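Local structure of Myo-inositol dehydrogenase (Corynebacterium glutamicum, 3EUW) at residues E59-D64 with R88-L93. The protein probably oxidises myo-inositol with NAD+ as cofactor, as an inositol 2-dehydrogenase of the Gfo/Idh/MocA family. Sequence-based numbering, arbitrary orientation.
Sequences EVFARD and RGIPAL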
ATOM      1  N   GLU A  59      31.779 -30.664  29.473  1.00 31.88           N
ATOM      2  CA  GLU A  59      32.917 -29.791  29.221  1.00 31.37           C
ATOM      3  C   GLU A  59      32.535 -28.323  29.380  1.00 31.19           C
ATOM      4  O   GLU A  59      33.381 -27.496  29.700  1.00 31.20           O
ATOM      5  CB  GLU A  59      33.476 -30.047  27.823  1.00 33.29           C
ATOM      6  CG  GLU A  59      33.931 -31.486  27.624  1.00 35.80           C
ATOM      7  CD  GLU A  59      34.281 -31.801  26.184  1.00 37.24           C
ATOM      8  OE1 GLU A  59      35.303 -31.281  25.685  1.00 38.20           O
ATOM      9  OE2 GLU A  59      33.525 -32.565  25.549  1.00 37.36           O
ATOM     10  N   VAL A  60      31.264 -28.004  29.149  1.00 29.01           N
ATOM     11  CA  VAL A  60      30.787 -26.636  29.311  1.00 27.18           C
ATOM     12  C   VAL A  60      30.708 -26.316  30.801  1.00 26.15           C
ATOM     13  O   VAL A  60      31.316 -25.367  31.285  1.00 26.25           O
ATOM     14  CB  VAL A  60      29.365 -26.449  28.727  1.00 27.94           C
ATOM     15  CG1 VAL A  60      28.803 -25.100  29.155  1.00 25.07           C
ATOM     16  CG2 VAL A  60      29.398 -26.554  27.217  1.00 27.18           C
ATOM     17  N   PHE A  61      29.941 -27.126  31.517  1.00 26.33           N
ATOM     18  CA  PHE A  61      29.737 -26.945  32.943  1.00 28.72           C
ATOM     19  C   PHE A  61      30.982 -27.194  33.792  1.00 29.04           C
ATOM     20  O   PHE A  61      30.943 -27.088  35.021  1.00 27.48           O
ATOM     21  CB  PHE A  61      28.573 -27.822  33.398  1.00 27.37           C
ATOM     22  CG  PHE A  61      27.248 -27.368  32.862  1.00 30.85           C
ATOM     23  CD1 PHE A  61      26.729 -26.128  33.223  1.00 31.33           C
ATOM     24  CD2 PHE A  61      26.534 -28.155  31.968  1.00 30.51           C
ATOM     25  CE1 PHE A  61      25.516 -25.675  32.697  1.00 30.84           C
ATOM     26  CE2 PHE A  61      25.322 -27.709  31.440  1.00 31.19           C
ATOM     27  CZ  PHE A  61      24.814 -26.464  31.806  1.00 30.44           C
ATOM     28  N   ALA A  62      32.084 -27.531  33.132  1.00 28.69           N
ATOM     29  CA  ALA A  62      33.333 -27.738  33.834  1.00 28.06           C
ATOM     30  C   ALA A  62      33.892 -26.350  34.121  1.00 28.15           C
ATOM     31  O   ALA A  62      34.701 -26.186  35.029  1.00 28.81           O
ATOM     32  CB  ALA A  62      34.315 -28.539  32.971  1.00 27.31           C
ATOM     33  N   ARG A  63      33.446 -25.355  33.350  1.00 26.14           N
ATOM     34  CA  ARG A  63      33.907 -23.975  33.526  1.00 24.44           C
ATOM     35  C   ARG A  63      33.238 -23.373  34.750  1.00 24.12           C
ATOM     36  O   ARG A  63      32.233 -23.898  35.234  1.00 25.18           O
ATOM     37  CB  ARG A  63      33.564 -23.110  32.300  1.00 23.10           C
ATOM     38  CG  ARG A  63      34.112 -23.617  30.969  1.00 22.87           C
ATOM     39  CD  ARG A  63      33.676 -22.714  29.808  1.00 22.70           C
ATOM     40  NE  ARG A  63      34.239 -21.369  29.900  1.00 21.64           N
ATOM     41  CZ  ARG A  63      35.349 -20.973  29.287  1.00 20.78           C
ATOM     42  NH1 ARG A  63      36.024 -21.823  28.524  1.00 23.63           N
ATOM     43  NH2 ARG A  63      35.797 -19.734  29.443  1.00 17.77           N
ATOM     44  N   ASP A  64      33.790 -22.267  35.247  1.00 24.08           N
ATOM     45  CA  ASP A  64      33.220 -21.600  36.414  1.00 23.30           C
ATOM     46  C   ASP A  64      33.000 -20.117  36.150  1.00 22.75           C
ATOM     47  O   ASP A  64      32.796 -19.339  37.078  1.00 24.56           O
ATOM     48  CB  ASP A  64      34.127 -21.800  37.648  1.00 23.05           C
ATOM     49  CG  ASP A  64      35.477 -21.092  37.528  1.00 22.43           C
ATOM     50  OD1 ASP A  64      35.868 -20.666  36.423  1.00 23.87           O
ATOM     51  OD2 ASP A  64      36.161 -20.975  38.563  1.00 27.00           O
ATOM     52  N   ARG A  88      22.925 -24.909  38.734  1.00 34.58           N
ATOM     53  CA  ARG A  88      24.174 -24.220  39.025  1.00 34.18           C
ATOM     54  C   ARG A  88      23.946 -22.717  39.099  1.00 31.68           C
ATOM     55  O   ARG A  88      24.892 -21.932  39.086  1.00 32.24           O
ATOM     56  CB  ARG A  88      25.241 -24.544  37.975  1.00 35.50           C
ATOM     57  CG  ARG A  88      25.840 -25.935  38.134  1.00 40.10           C
ATOM     58  CD  ARG A  88      27.191 -26.028  37.451  1.00 44.11           C
ATOM     59  NE  ARG A  88      28.099 -24.987  37.927  1.00 45.44           N
ATOM     60  CZ  ARG A  88      29.272 -24.707  37.371  1.00 47.63           C
ATOM     61  NH1 ARG A  88      29.689 -25.392  36.316  1.00 47.09           N
ATOM     62  NH2 ARG A  88      30.024 -23.727  37.859  1.00 51.42           N
ATOM     63  N   GLY A  89      22.678 -22.322  39.184  1.00 30.29           N
ATOM     64  CA  GLY A  89      22.339 -20.913  39.269  1.00 27.15           C
ATOM     65  C   GLY A  89      22.689 -20.127  38.020  1.00 25.25           C
ATOM     66  O   GLY A  89      22.829 -18.907  38.061  1.00 24.72           O
ATOM     67  N   ILE A  90      22.842 -20.820  36.900  1.00 25.25           N
ATOM     68  CA  ILE A  90      23.168 -20.147  35.651  1.00 25.00           C
ATOM     69  C   ILE A  90      21.900 -19.923  34.838  1.00 24.35           C
ATOM     70  O   ILE A  90      21.189 -20.875  34.499  1.00 23.82           O
ATOM     71  CB  ILE A  90      24.130 -20.976  34.799  1.00 26.71           C
ATOM     72  CG1 ILE A  90      25.365 -21.356  35.620  1.00 26.43           C
ATOM     73  CG2 ILE A  90      24.523 -20.181  33.554  1.00 24.88           C
ATOM     74  CD1 ILE A  90      26.287 -22.343  34.908  1.00 26.10           C
ATOM     75  N   PRO A  91      21.593 -18.657  34.525  1.00 22.86           N
ATOM     76  CA  PRO A  91      20.397 -18.330  33.743  1.00 22.86           C
ATOM     77  C   PRO A  91      20.466 -19.015  32.377  1.00 23.17           C
ATOM     78  O   PRO A  91      21.553 -19.251  31.846  1.00 23.54           O
ATOM     79  CB  PRO A  91      20.465 -16.807  33.624  1.00 24.11           C
ATOM     80  CG  PRO A  91      21.228 -16.393  34.851  1.00 23.92           C
ATOM     81  CD  PRO A  91      22.318 -17.435  34.902  1.00 22.93           C
ATOM     82  N   ALA A  92      19.311 -19.333  31.807  1.00 21.60           N
ATOM     83  CA  ALA A  92      19.290 -19.994  30.512  1.00 18.89           C
ATOM     84  C   ALA A  92      18.175 -19.516  29.592  1.00 19.18           C
ATOM     85  O   ALA A  92      17.003 -19.495  29.976  1.00 18.67           O
ATOM     86  CB  ALA A  92      19.179 -21.495  30.702  1.00 19.81           C
ATOM     87  N   LEU A  93      18.561 -19.129  28.379  1.00 17.76           N
ATOM     88  CA  LEU A  93      17.626 -18.693  27.352  1.00 17.60           C
ATOM     89  C   LEU A  93      17.462 -19.938  26.489  1.00 17.13           C
ATOM     90  O   LEU A  93      18.416 -20.383  25.844  1.00 14.82           O
ATOM     91  CB  LEU A  93      18.213 -17.538  26.530  1.00 15.59           C
ATOM     92  CG  LEU A  93      17.518 -17.270  25.186  1.00 16.09           C
ATOM     93  CD1 LEU A  93      16.036 -16.954  25.402  1.00 14.54           C
ATOM     94  CD2 LEU A  93      18.232 -16.136  24.471  1.00 11.94           C
TER
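Arg88 reaches across to the backbone carbonyl of Arg63 at the surface of the Rossmann fold, tying the Val60-Arg63 turn to the link between helix 78-87 and strand 92-94. NH1 of Arg88 gives the main hydrogen bond, 3.1 Å to Arg63 O. It arrives nearly along the C=O axis (176°), and the oxygen lies close to the guanidinium plane. NH2 of Arg88 adds a second bond to Arg63 O at 3.4 Å, so that this one carbonyl is a bifurcated acceptor, with the second branch weak. The Arg88 chain bends at chi3 (55°), which turns NE off the line of the preceding carbons.

The receiving carbonyl belongs to the last residue of a type I beta turn, which is closed by the bond from Arg63 N to Val60 O at 3.0 Å. The side chain of Arg63 leads away from Arg88, and its guanidinium is held by salt bridges to Asp65 and Glu52. Asp64 brings no carboxylate contact: OD1 stays 6.8 Å from Arg88 NH2, so any attraction between the two charges would act at a distance.

On the Arg88 side, Gly89, with positive phi, is the C-prime residue of a Schellman motif; the amides of Gly89 and Ile90 bond back to carbonyls of the last turn of helix 78-87, which satisfies them where the helix stops. Beside the polar bonds there is a small apolar contact. Phe61 and Ile90 both also pack on Ile69 of the central strand 68-71, and between them the methyl CD1 of Ile90 meets the edge of the Phe61 ring, 4.1 Å from CE1.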